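Local structure of VirX1 (Cyanophage Syn10, 6QGM) at residues K247-K252 with S297-S302; I328-R333 with Y348-P353; H274-G279 with E307-E312; K252-R257 with I323-I328. The protein iodinates a range of substrates and is probably a flavin-dependent halogenase of the tryptophan halogenase family. All blocks are in the same frame, centred on the assembly; numbering follows the deposited sequence.

Contact 1 (K247-K252 with S297-S302)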
loop_
_atom_site.group_PDB
_atom_site.type_symbol
_atom_site.label_atom_id
_atom_site.label_comp_id
_atom_site.label_asym_id
_atom_site.label_seq_id
_atom_site.Cartn_x
_atom_site.Cartn_y
_atom_site.Cartn_z
ATOM N N LYS B 247 21.831 -7.554 7.885
ATOM C CA LYS B 247 21.569 -8.260 6.586
ATOM C C LYS B 247 22.836 -8.373 5.715
ATOM O O LYS B 247 22.872 -9.267 4.811
ATOM C CB LYS B 247 20.442 -7.579 5.801
ATOM C CG LYS B 247 20.628 -6.086 5.585
ATOM C CD LYS B 247 19.396 -5.414 5.078
ATOM C CE LYS B 247 19.693 -4.012 4.633
ATOM N NZ LYS B 247 18.457 -3.345 4.177
ATOM N N LEU B 248 23.823 -7.503 5.928
ATOM C CA LEU B 248 25.102 -7.515 5.179
ATOM C C LEU B 248 26.252 -7.661 6.177
ATOM O O LEU B 248 26.426 -6.761 7.015
ATOM C CB LEU B 248 25.209 -6.220 4.363
ATOM C CG LEU B 248 24.165 -6.046 3.272
ATOM C CD1 LEU B 248 24.146 -4.609 2.773
ATOM C CD2 LEU B 248 24.432 -7.013 2.125
ATOM N N ALA B 249 27.019 -8.744 6.057
ATOM C CA ALA B 249 28.065 -9.145 7.025
ATOM C C ALA B 249 29.383 -8.411 6.750
ATOM O O ALA B 249 30.230 -8.402 7.642
ATOM C CB ALA B 249 28.240 -10.639 6.969
ATOM N N ASN B 250 29.556 -7.829 5.567
ATOM C CA ASN B 250 30.864 -7.294 5.101
ATOM C C ASN B 250 31.117 -5.936 5.762
ATOM O O ASN B 250 30.313 -5.037 5.595
ATOM C CB ASN B 250 30.936 -7.286 3.566
ATOM C CG ASN B 250 30.882 -8.684 2.991
ATOM O OD1 ASN B 250 31.189 -9.641 3.688
ATOM N ND2 ASN B 250 30.506 -8.811 1.724
ATOM N N ASP B 251 32.203 -5.824 6.518
ATOM C CA ASP B 251 32.550 -4.622 7.325
ATOM C C ASP B 251 33.982 -4.167 7.022
ATOM O O ASP B 251 34.397 -3.140 7.587
ATOM C CB ASP B 251 32.368 -4.931 8.808
ATOM C CG ASP B 251 33.195 -6.117 9.271
ATOM O OD1 ASP B 251 33.565 -6.947 8.405
ATOM O OD2 ASP B 251 33.443 -6.215 10.485
ATOM N N LYS B 252 34.702 -4.892 6.159
ATOM C CA LYS B 252 36.105 -4.591 5.770
ATOM C C LYS B 252 36.233 -4.630 4.247
ATOM O O LYS B 252 35.456 -5.376 3.597
ATOM C CB LYS B 252 37.046 -5.636 6.363
ATOM C CG LYS B 252 36.961 -5.817 7.868
ATOM C CD LYS B 252 37.140 -4.522 8.628
ATOM C CE LYS B 252 37.175 -4.711 10.129
ATOM N NZ LYS B 252 38.210 -3.857 10.761
ATOM N N SER B 297 34.061 -10.124 5.694
ATOM C CA SER B 297 33.448 -10.029 7.033
ATOM C C SER B 297 34.469 -10.453 8.082
ATOM O O SER B 297 34.840 -11.643 8.087
ATOM C CB SER B 297 32.219 -10.878 7.105
ATOM O OG SER B 297 31.661 -10.853 8.396
ATOM N N SER B 298 34.881 -9.513 8.940
ATOM C CA SER B 298 35.844 -9.732 10.046
ATOM C C SER B 298 35.269 -10.752 11.029
ATOM O O SER B 298 36.060 -11.416 11.727
ATOM C CB SER B 298 36.172 -8.443 10.729
ATOM O OG SER B 298 35.011 -7.915 11.352
ATOM N N ARG B 299 33.942 -10.874 11.058
ATOM C CA ARG B 299 33.187 -11.889 11.835
ATOM C C ARG B 299 33.628 -13.312 11.487
ATOM O O ARG B 299 33.502 -14.195 12.368
ATOM C CB ARG B 299 31.699 -11.866 11.472
ATOM C CG ARG B 299 30.817 -10.858 12.207
ATOM C CD ARG B 299 29.453 -11.402 12.601
ATOM N NE ARG B 299 28.367 -10.929 11.750
ATOM C CZ ARG B 299 27.367 -11.677 11.297
ATOM N NH1 ARG B 299 26.464 -11.117 10.503
ATOM N NH2 ARG B 299 27.282 -12.975 11.577
ATOM N N PHE B 300 34.066 -13.553 10.247
ATOM C CA PHE B 300 34.298 -14.922 9.726
ATOM C C PHE B 300 35.762 -15.147 9.328
ATOM O O PHE B 300 36.090 -16.320 9.068
ATOM C CB PHE B 300 33.349 -15.194 8.559
ATOM C CG PHE B 300 31.894 -15.221 8.946
ATOM C CD1 PHE B 300 31.332 -16.333 9.550
ATOM C CD2 PHE B 300 31.082 -14.124 8.696
ATOM C CE1 PHE B 300 29.993 -16.339 9.902
ATOM C CE2 PHE B 300 29.734 -14.145 9.025
ATOM C CZ PHE B 300 29.204 -15.239 9.662
ATOM N N VAL B 301 36.596 -14.103 9.252
ATOM C CA VAL B 301 38.003 -14.220 8.751
ATOM C C VAL B 301 38.851 -13.058 9.290
ATOM O O VAL B 301 38.343 -11.921 9.388
ATOM C CB VAL B 301 38.040 -14.299 7.209
ATOM C CG1 VAL B 301 37.636 -12.982 6.553
ATOM C CG2 VAL B 301 39.380 -14.777 6.681
ATOM N N SER B 302 40.110 -13.348 9.625
ATOM C CA SER B 302 41.155 -12.364 10.018
ATOM C C SER B 302 41.587 -11.536 8.801
ATOM O O SER B 302 41.387 -11.996 7.650
ATOM C CB SER B 302 42.338 -13.068 10.603
ATOM O OG SER B 302 43.094 -13.752 9.602
#
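One straight bond grips Asp251 OD1: Ser298 N-H points at its syn lone pair across 2.9 Å, with 170° at the hydrogen. The other carboxylate oxygen is taken as well, since Ser298 OG donates to the syn side of Asp251 OD2 at 2.5 Å, so the two donors of a single serine clasp both oxygens. That grip would favour the charged carboxylate. It sits at a classic beta bulge, where Asp251 and Lys252 both face Tyr296 as the chain enters strand 252-258. To reach the serine, Asp251 CG stands between its own backbone N and carbonyl carbon (chi1 57°), and Ser298 OG takes the same crowded position. A second link lies one residue earlier on the serine side and two earlier on the other. Ser297 OG, anti to its backbone N, donates to Ala249 O at 2.9 Å, coming from above the carbonyl plane. Lys252 bends at chi2 and lays its aliphatic chain alongside Ser298, CE 3.9 Å from Ser298 CB. Tyr417 of helix 416-424 packs on both Ala249 and Ser297. The methyl of Ala249 also meets the edge of the Phe300 ring near its plane, CB lying 4.3 Å from CE2.

Contact 2 (I328-R333 with Y348-P353)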
loop_
_atom_site.group_PDB
_atom_site.type_symbol
_atom_site.label_atom_id
_atom_site.label_comp_id
_atom_site.label_asym_id
_atom_site.label_seq_id
_atom_site.Cartn_x
_atom_site.Cartn_y
_atom_site.Cartn_z
ATOM N N ILE B 328 35.275 0.336 6.287
ATOM C CA ILE B 328 34.096 0.774 5.494
ATOM C C ILE B 328 32.953 1.019 6.480
ATOM O O ILE B 328 32.621 0.069 7.248
ATOM C CB ILE B 328 33.711 -0.233 4.391
ATOM C CG1 ILE B 328 33.478 -1.649 4.927
ATOM C CG2 ILE B 328 34.751 -0.198 3.285
ATOM C CD1 ILE B 328 32.501 -2.455 4.091
ATOM N N GLY B 329 32.386 2.235 6.451
ATOM C CA GLY B 329 31.119 2.548 7.119
ATOM C C GLY B 329 29.941 1.929 6.382
ATOM O O GLY B 329 29.305 2.702 5.648
ATOM N N HIS B 330 29.656 0.634 6.592
ATOM C CA HIS B 330 28.622 -0.130 5.843
ATOM C C HIS B 330 27.243 0.112 6.475
ATOM O O HIS B 330 26.805 -0.684 7.339
ATOM C CB HIS B 330 28.973 -1.621 5.762
ATOM C CG HIS B 330 28.379 -2.307 4.575
ATOM N ND1 HIS B 330 28.760 -3.560 4.189
ATOM C CD2 HIS B 330 27.465 -1.902 3.672
ATOM C CE1 HIS B 330 28.088 -3.917 3.117
ATOM N NE2 HIS B 330 27.291 -2.917 2.777
ATOM N N GLY B 331 26.591 1.190 6.044
ATOM C CA GLY B 331 25.376 1.714 6.683
ATOM C C GLY B 331 25.087 3.121 6.217
ATOM O O GLY B 331 25.547 3.502 5.126
ATOM N N LYS B 332 24.353 3.871 7.034
ATOM C CA LYS B 332 23.916 5.257 6.746
ATOM C C LYS B 332 23.825 6.016 8.067
ATOM O O LYS B 332 23.507 5.393 9.098
ATOM C CB LYS B 332 22.524 5.254 6.112
ATOM C CG LYS B 332 21.590 4.241 6.762
ATOM C CD LYS B 332 20.139 4.495 6.578
ATOM C CE LYS B 332 19.324 3.717 7.587
ATOM N NZ LYS B 332 17.874 3.784 7.273
ATOM N N ARG B 333 24.069 7.320 8.016
ATOM C CA ARG B 333 23.657 8.250 9.088
ATOM C C ARG B 333 22.121 8.229 9.149
ATOM O O ARG B 333 21.463 7.949 8.111
ATOM C CB ARG B 333 24.200 9.648 8.806
ATOM C CG ARG B 333 25.711 9.718 8.644
ATOM C CD ARG B 333 26.418 9.483 9.961
ATOM N NE ARG B 333 27.800 9.058 9.793
ATOM C CZ ARG B 333 28.613 8.804 10.804
ATOM N NH1 ARG B 333 28.188 8.959 12.046
ATOM N NH2 ARG B 333 29.843 8.401 10.578
ATOM N N TYR B 348 27.734 10.311 4.363
ATOM C CA TYR B 348 26.312 9.984 4.662
ATOM C C TYR B 348 26.121 8.468 4.746
ATOM O O TYR B 348 25.638 7.977 5.799
ATOM C CB TYR B 348 25.332 10.571 3.646
ATOM C CG TYR B 348 23.969 9.929 3.735
ATOM C CD1 TYR B 348 23.180 10.088 4.857
ATOM C CD2 TYR B 348 23.483 9.122 2.728
ATOM C CE1 TYR B 348 21.941 9.489 4.980
ATOM C CE2 TYR B 348 22.250 8.498 2.823
ATOM C CZ TYR B 348 21.470 8.680 3.952
ATOM O OH TYR B 348 20.243 8.075 4.030
ATOM N N GLY B 349 26.447 7.742 3.674
ATOM C CA GLY B 349 26.112 6.304 3.552
ATOM C C GLY B 349 26.994 5.584 2.549
ATOM O O GLY B 349 27.693 6.249 1.739
ATOM N N PHE B 350 26.975 4.256 2.610
ATOM C CA PHE B 350 27.774 3.368 1.740
ATOM C C PHE B 350 27.136 1.975 1.762
ATOM O O PHE B 350 26.828 1.468 2.854
ATOM C CB PHE B 350 29.235 3.390 2.207
ATOM C CG PHE B 350 30.130 2.373 1.548
ATOM C CD1 PHE B 350 30.191 1.071 2.012
ATOM C CD2 PHE B 350 30.907 2.713 0.449
ATOM C CE1 PHE B 350 31.021 0.138 1.403
ATOM C CE2 PHE B 350 31.725 1.774 -0.161
ATOM C CZ PHE B 350 31.787 0.498 0.323
ATOM N N ILE B 351 26.928 1.389 0.588
ATOM C CA ILE B 351 26.673 -0.066 0.388
ATOM C C ILE B 351 27.901 -0.636 -0.316
ATOM O O ILE B 351 28.399 0.021 -1.222
ATOM C CB ILE B 351 25.384 -0.309 -0.418
ATOM C CG1 ILE B 351 24.214 0.507 0.124
ATOM C CG2 ILE B 351 25.051 -1.790 -0.493
ATOM C CD1 ILE B 351 23.123 0.755 -0.884
ATOM N N GLU B 352 28.399 -1.794 0.110
ATOM C CA GLU B 352 29.501 -2.484 -0.606
ATOM C C GLU B 352 29.106 -2.510 -2.078
ATOM O O GLU B 352 27.931 -2.720 -2.391
ATOM C CB GLU B 352 29.737 -3.871 -0.017
ATOM C CG GLU B 352 28.546 -4.827 -0.132
ATOM C CD GLU B 352 28.864 -6.212 0.387
ATOM O OE1 GLU B 352 30.057 -6.536 0.411
ATOM O OE2 GLU B 352 27.970 -6.914 0.841
ATOM N N PRO B 353 30.045 -2.267 -3.020
ATOM C CA PRO B 353 29.684 -2.019 -4.429
ATOM C C PRO B 353 29.363 -3.270 -5.265
ATOM O O PRO B 353 29.796 -3.351 -6.380
ATOM C CB PRO B 353 30.928 -1.307 -4.962
ATOM C CG PRO B 353 32.050 -2.004 -4.191
ATOM C CD PRO B 353 31.495 -2.232 -2.793
#
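The two segments run antiparallel but splayed, their end-to-end directions 142° apart, with Lys332 and Gly349 facing each other as a non-hydrogen-bonded pair at a CA-CA distance of 4.0 Å. Beyond that pair Arg333 N donates to Tyr348 O at 2.8 Å, nearly along the C=O axis. On its other side Phe350 N reaches Gly331 O at 3.0 Å, again nearly in line with the carbonyl. Only Lys332 brings a side chain to this close pair, since Gly349 has none, and Tyr348 swings its ring, CG anti to the backbone N, past Lys332 CB. Strand 331-333 is the middle one of a small three-stranded antiparallel sheet, with 241-243 and 349-350 on its flanks. Before it the chain turns tightly, Gly329 and His330 each centring an inverse gamma turn. Phe350 points its ring edge at the face of His330 in a T-shaped pair, centroids 5.9 Å apart and planes at 73°. The CE1 corner of the Phe350 ring meets Ile328, whose CD1 lies 4.0 Å away. His330 CE1 rests against Glu352 CG at 3.4 Å, the imidazole crossing the glutamate chain obliquely. The imidazole is anchored through ND1 to Asn250 O. The buried carboxylate of Glu352 is satisfied by Tyr407 at OE2 and by Trp280 and Asn250 at OE1.

Contact 3 (H274-G279 with E307-E312)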
loop_
_atom_site.group_PDB
_atom_site.type_symbol
_atom_site.label_atom_id
_atom_site.label_comp_id
_atom_site.label_asym_id
_atom_site.label_seq_id
_atom_site.Cartn_x
_atom_site.Cartn_y
_atom_site.Cartn_z
ATOM N N HIS B 274 33.310 -11.656 -8.078
ATOM C CA HIS B 274 33.731 -13.053 -7.826
ATOM C C HIS B 274 33.503 -13.382 -6.348
ATOM O O HIS B 274 34.235 -12.831 -5.515
ATOM C CB HIS B 274 35.194 -13.237 -8.211
ATOM C CG HIS B 274 35.610 -14.659 -8.169
ATOM N ND1 HIS B 274 35.805 -15.381 -9.302
ATOM C CD2 HIS B 274 35.838 -15.494 -7.136
ATOM C CE1 HIS B 274 36.176 -16.607 -8.986
ATOM N NE2 HIS B 274 36.182 -16.705 -7.666
ATOM N N ALA B 275 32.534 -14.241 -6.028
ATOM C CA ALA B 275 32.240 -14.643 -4.635
ATOM C C ALA B 275 33.398 -15.495 -4.112
ATOM O O ALA B 275 33.809 -16.440 -4.823
ATOM C CB ALA B 275 30.939 -15.378 -4.562
ATOM N N MET B 276 33.897 -15.150 -2.923
ATOM C CA MET B 276 35.053 -15.792 -2.237
ATOM C C MET B 276 34.545 -16.520 -0.989
ATOM O O MET B 276 33.311 -16.675 -0.875
ATOM C CB MET B 276 36.087 -14.736 -1.843
ATOM C CG MET B 276 36.524 -13.880 -3.009
ATOM S SD MET B 276 37.922 -14.581 -3.849
ATOM C CE MET B 276 39.244 -14.111 -2.726
ATOM N N LYS B 277 35.439 -16.951 -0.091
ATOM C CA LYS B 277 35.058 -17.767 1.098
ATOM C C LYS B 277 34.306 -16.905 2.122
ATOM O O LYS B 277 33.393 -17.451 2.762
ATOM C CB LYS B 277 36.287 -18.453 1.714
ATOM C CG LYS B 277 36.867 -19.580 0.868
ATOM C CD LYS B 277 38.229 -20.058 1.298
ATOM C CE LYS B 277 38.476 -21.496 0.883
ATOM N NZ LYS B 277 39.870 -21.917 1.157
ATOM N N ASN B 278 34.657 -15.616 2.241
ATOM C CA ASN B 278 34.158 -14.699 3.302
ATOM C C ASN B 278 33.697 -13.368 2.709
ATOM O O ASN B 278 33.640 -12.388 3.472
ATOM C CB ASN B 278 35.215 -14.451 4.385
ATOM C CG ASN B 278 35.810 -15.738 4.900
ATOM O OD1 ASN B 278 35.192 -16.447 5.689
ATOM N ND2 ASN B 278 36.998 -16.054 4.427
ATOM N N GLY B 279 33.345 -13.337 1.424
ATOM C CA GLY B 279 32.849 -12.129 0.732
ATOM C C GLY B 279 32.942 -12.277 -0.772
ATOM O O GLY B 279 32.566 -13.352 -1.290
ATOM N N GLU B 307 43.708 -11.524 3.163
ATOM C CA GLU B 307 44.752 -11.016 2.241
ATOM C C GLU B 307 45.436 -12.189 1.527
ATOM O O GLU B 307 45.781 -12.045 0.334
ATOM C CB GLU B 307 45.764 -10.169 2.996
ATOM C CG GLU B 307 46.876 -9.672 2.084
ATOM C CD GLU B 307 47.703 -8.554 2.659
ATOM O OE1 GLU B 307 47.088 -7.694 3.329
ATOM O OE2 GLU B 307 48.936 -8.557 2.435
ATOM N N ALA B 308 45.654 -13.293 2.236
ATOM C CA ALA B 308 46.259 -14.519 1.675
ATOM C C ALA B 308 45.291 -15.094 0.624
ATOM O O ALA B 308 45.731 -15.401 -0.499
ATOM C CB ALA B 308 46.582 -15.482 2.793
ATOM N N GLU B 309 44.013 -15.215 0.988
ATOM C CA GLU B 309 42.874 -15.521 0.074
ATOM C C GLU B 309 42.967 -14.667 -1.195
ATOM O O GLU B 309 42.975 -15.249 -2.297
ATOM C CB GLU B 309 41.548 -15.190 0.754
ATOM C CG GLU B 309 40.747 -16.383 1.220
ATOM C CD GLU B 309 39.341 -15.969 1.624
ATOM O OE1 GLU B 309 38.481 -15.854 0.697
ATOM O OE2 GLU B 309 39.123 -15.702 2.855
ATOM N N PHE B 310 43.023 -13.340 -1.032
ATOM C CA PHE B 310 42.924 -12.325 -2.117
ATOM C C PHE B 310 44.093 -12.474 -3.094
ATOM O O PHE B 310 43.857 -12.526 -4.313
ATOM C CB PHE B 310 42.836 -10.917 -1.526
ATOM C CG PHE B 310 42.583 -9.820 -2.536
ATOM C CD1 PHE B 310 41.659 -9.979 -3.562
ATOM C CD2 PHE B 310 43.242 -8.606 -2.436
ATOM C CE1 PHE B 310 41.432 -8.961 -4.475
ATOM C CE2 PHE B 310 43.015 -7.588 -3.350
ATOM C CZ PHE B 310 42.105 -7.762 -4.365
ATOM N N ARG B 311 45.312 -12.558 -2.555
ATOM C CA ARG B 311 46.572 -12.749 -3.334
ATOM C C ARG B 311 46.503 -14.078 -4.099
ATOM O O ARG B 311 46.815 -14.062 -5.296
ATOM C CB ARG B 311 47.799 -12.700 -2.419
ATOM C CG ARG B 311 48.090 -11.318 -1.871
ATOM C CD ARG B 311 49.336 -11.253 -1.031
ATOM N NE ARG B 311 49.439 -9.938 -0.415
ATOM C CZ ARG B 311 49.905 -8.848 -1.026
ATOM N NH1 ARG B 311 50.322 -8.896 -2.284
ATOM N NH2 ARG B 311 49.949 -7.705 -0.368
ATOM N N GLU B 312 46.094 -15.165 -3.434
ATOM C CA GLU B 312 45.928 -16.511 -4.048
ATOM C C GLU B 312 44.974 -16.373 -5.234
ATOM O O GLU B 312 45.317 -16.848 -6.328
ATOM C CB GLU B 312 45.433 -17.547 -3.025
ATOM C CG GLU B 312 46.542 -18.166 -2.171
ATOM C CD GLU B 312 46.123 -19.255 -1.182
ATOM O OE1 GLU B 312 45.000 -19.167 -0.611
ATOM O OE2 GLU B 312 46.918 -20.198 -0.982
#
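Glu307 opens this run of helix 303-314 by turning along its own helix: its OE2 is held side-on by Arg311, one turn later, through NE and NH2, the latter at 3.1 Å in a salt bridge. Glu309 carries the contact itself. Its chain is extended beyond CG and projects from the helix to the tip of the beta hairpin between strands 270-275 and 279-285, whose turn is closed by Met276 N bonding to Gly279 O at 2.8 Å. Each carboxylate oxygen finds a donor there, though both bonds are weak. Lys277 N reaches Glu309 OE1 at 3.3 Å, and Asn278 ND2 meets OE2 at 2.7 Å with a bent angle of 129°, the amide and carboxylate planes turned 62° apart. Tyr294 OH adds another weak bond to OE1. Met276 slides past Glu309 the opposite way, its chain bent at chi2 and chi3. That bend brings the methyl CE to 4.1 Å from the CA of Phe310, the next residue. Phe310 directs its side chain into the sheet rather than at the hairpin turn. Helix 303-314 thus lies against the large mixed sheet, its phenylalanine packed on Val281, Thr292, Tyr294, Met254 and Thr256 from strands 279-285, 290-296 and 252-258.

Contact 4 (K252-R257 with I323-I328)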
loop_
_atom_site.group_PDB
_atom_site.type_symbol
_atom_site.label_atom_id
_atom_site.label_comp_id
_atom_site.label_asym_id
_atom_site.label_seq_id
_atom_site.Cartn_x
_atom_site.Cartn_y
_atom_site.Cartn_z
ATOM N N LYS B 252 34.702 -4.892 6.159
ATOM C CA LYS B 252 36.105 -4.591 5.770
ATOM C C LYS B 252 36.233 -4.630 4.247
ATOM O O LYS B 252 35.456 -5.376 3.597
ATOM C CB LYS B 252 37.046 -5.636 6.363
ATOM C CG LYS B 252 36.961 -5.817 7.868
ATOM C CD LYS B 252 37.140 -4.522 8.628
ATOM C CE LYS B 252 37.175 -4.711 10.129
ATOM N NZ LYS B 252 38.210 -3.857 10.761
ATOM N N ALA B 253 37.197 -3.893 3.700
ATOM C CA ALA B 253 37.632 -4.011 2.287
ATOM C C ALA B 253 39.148 -3.841 2.216
ATOM O O ALA B 253 39.703 -3.070 3.001
ATOM C CB ALA B 253 36.923 -3.006 1.408
ATOM N N MET B 254 39.799 -4.588 1.340
ATOM C CA MET B 254 41.167 -4.290 0.855
ATOM C C MET B 254 41.060 -4.094 -0.664
ATOM O O MET B 254 40.134 -4.659 -1.276
ATOM C CB MET B 254 42.152 -5.410 1.224
ATOM C CG MET B 254 41.702 -6.791 0.802
ATOM S SD MET B 254 42.744 -8.092 1.418
ATOM C CE MET B 254 42.326 -8.070 3.158
ATOM N N ALA B 255 41.923 -3.254 -1.238
ATOM C CA ALA B 255 41.883 -2.846 -2.661
ATOM C C ALA B 255 43.314 -2.761 -3.187
ATOM O O ALA B 255 44.250 -2.588 -2.378
ATOM C CB ALA B 255 41.142 -1.544 -2.805
ATOM N N THR B 256 43.468 -2.932 -4.497
ATOM C CA THR B 256 44.782 -2.962 -5.174
ATOM C C THR B 256 44.615 -2.582 -6.649
ATOM O O THR B 256 43.458 -2.489 -7.147
ATOM C CB THR B 256 45.457 -4.328 -4.961
ATOM O OG1 THR B 256 46.820 -4.235 -5.370
ATOM C CG2 THR B 256 44.775 -5.470 -5.693
ATOM N N ARG B 257 45.751 -2.373 -7.304
ATOM C CA ARG B 257 45.880 -2.102 -8.752
ATOM C C ARG B 257 46.664 -3.279 -9.328
ATOM O O ARG B 257 47.697 -3.585 -8.756
ATOM C CB ARG B 257 46.578 -0.757 -8.961
ATOM C CG ARG B 257 45.698 0.460 -8.739
ATOM C CD ARG B 257 46.517 1.728 -8.683
ATOM N NE ARG B 257 45.820 2.722 -7.868
ATOM C CZ ARG B 257 45.993 4.037 -7.941
ATOM N NH1 ARG B 257 46.840 4.562 -8.816
ATOM N NH2 ARG B 257 45.293 4.829 -7.135
ATOM N N ILE B 323 48.491 -3.625 -1.519
ATOM C CA ILE B 323 47.099 -3.766 -0.995
ATOM C C ILE B 323 46.876 -2.717 0.098
ATOM O O ILE B 323 47.709 -2.641 1.040
ATOM C CB ILE B 323 46.837 -5.195 -0.473
ATOM C CG1 ILE B 323 47.014 -6.226 -1.593
ATOM C CG2 ILE B 323 45.476 -5.305 0.198
ATOM C CD1 ILE B 323 46.663 -7.631 -1.202
ATOM N N PHE B 324 45.792 -1.938 -0.051
ATOM C CA PHE B 324 45.366 -0.874 0.885
ATOM C C PHE B 324 44.074 -1.317 1.578
ATOM O O PHE B 324 43.073 -1.480 0.867
ATOM C CB PHE B 324 45.254 0.454 0.125
ATOM C CG PHE B 324 46.590 1.036 -0.288
ATOM C CD1 PHE B 324 47.588 1.297 0.657
ATOM C CD2 PHE B 324 46.918 1.188 -1.630
ATOM C CE1 PHE B 324 48.828 1.782 0.275
ATOM C CE2 PHE B 324 48.159 1.669 -2.012
ATOM C CZ PHE B 324 49.103 1.974 -1.059
ATOM N N HIS B 325 44.093 -1.442 2.906
ATOM C CA HIS B 325 42.936 -1.810 3.762
ATOM C C HIS B 325 42.107 -0.571 4.072
ATOM O O HIS B 325 42.666 0.434 4.489
ATOM C CB HIS B 325 43.405 -2.491 5.051
ATOM C CG HIS B 325 44.082 -3.779 4.764
ATOM N ND1 HIS B 325 45.402 -3.833 4.396
ATOM C CD2 HIS B 325 43.618 -5.047 4.711
ATOM C CE1 HIS B 325 45.732 -5.070 4.127
ATOM N NE2 HIS B 325 44.669 -5.843 4.334
ATOM N N ILE B 326 40.803 -0.678 3.865
ATOM C CA ILE B 326 39.829 0.409 4.127
ATOM C C ILE B 326 38.857 -0.105 5.186
ATOM O O ILE B 326 38.418 -1.293 5.126
ATOM C CB ILE B 326 39.108 0.858 2.850
ATOM C CG1 ILE B 326 40.030 0.879 1.629
ATOM C CG2 ILE B 326 38.476 2.216 3.097
ATOM C CD1 ILE B 326 39.350 0.447 0.333
ATOM N N ASP B 327 38.563 0.774 6.140
ATOM C CA ASP B 327 37.540 0.547 7.189
ATOM C C ASP B 327 36.257 1.176 6.640
ATOM O O ASP B 327 36.247 2.420 6.488
ATOM C CB ASP B 327 38.059 1.128 8.506
ATOM C CG ASP B 327 39.009 2.310 8.302
ATOM O OD1 ASP B 327 38.887 3.008 7.251
ATOM O OD2 ASP B 327 39.849 2.526 9.175
ATOM N N ILE B 328 35.275 0.336 6.287
ATOM C CA ILE B 328 34.096 0.774 5.494
ATOM C C ILE B 328 32.953 1.019 6.480
ATOM O O ILE B 328 32.621 0.069 7.248
ATOM C CB ILE B 328 33.711 -0.233 4.391
ATOM C CG1 ILE B 328 33.478 -1.649 4.927
ATOM C CG2 ILE B 328 34.751 -0.198 3.285
ATOM C CD1 ILE B 328 32.501 -2.455 4.091
#
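Along strand 252-257 of this antiparallel pair, small alanines face one way and Met254 the other. On the alanine face Ala253 and Ala255 offer low ground, and Ile326 leans into it from the partner strand with CD1 at 4.1 Å from Ala255 CB. Farther along the same face the CG2 branch of Ile328 settles on the Ala253 methyl, 4.0 Å from CB. The opposite face is built round Met254, flanked by Ile323 and His325, with all three side chains pointing the same way. Ile323 CG2 abuts Met254 CB at 3.5 Å. That same CB sits over the face of the His325 ring in a CH-pi contact, 4.2 Å from the centroid. The methionine then runs out extended at chi2 and hooks at chi3 (71°), so that its methyl CE curls round to His325 NE2 at 3.4 Å. The backbones are pinned by paired bonds in two hydrogen-bonded pairs, Ala253 with Ile326 and Ala255 with Phe324; the straightest is Ile326 N to Ala253 O, 2.8 Å with 174° at the hydrogen. Strand 324-327 is the outermost within this chain of the seven-stranded mixed sheet, strand 290-296 borders 252-258 on its other side, and helix 303-314 packs over the Met254 face.

Lys252 ends the segment of contact 1 and begins the strand of contact 4, while Ile328 passes the chain from contact 4 to contact 2. Contacts 1 and 2 lie about 14 Å apart between centres and are joined by Asn250 through both its backbone and its side chain, with Asn250 ND2 2.7 Å from Glu352 OE1. Contact 1 also meets the hairpin turn of contact 3, Ser297 N lying 3.2 Å from Asn278 O. Contacts 3 and 4, centres about 12 Å apart, share the large mixed sheet: Glu307 CA of the helix approaches Met254 SD to 3.6 Å. Contacts 2 and 3 do not touch, their nearest atoms about 6 Å apart. The model is the apo form of the enzyme.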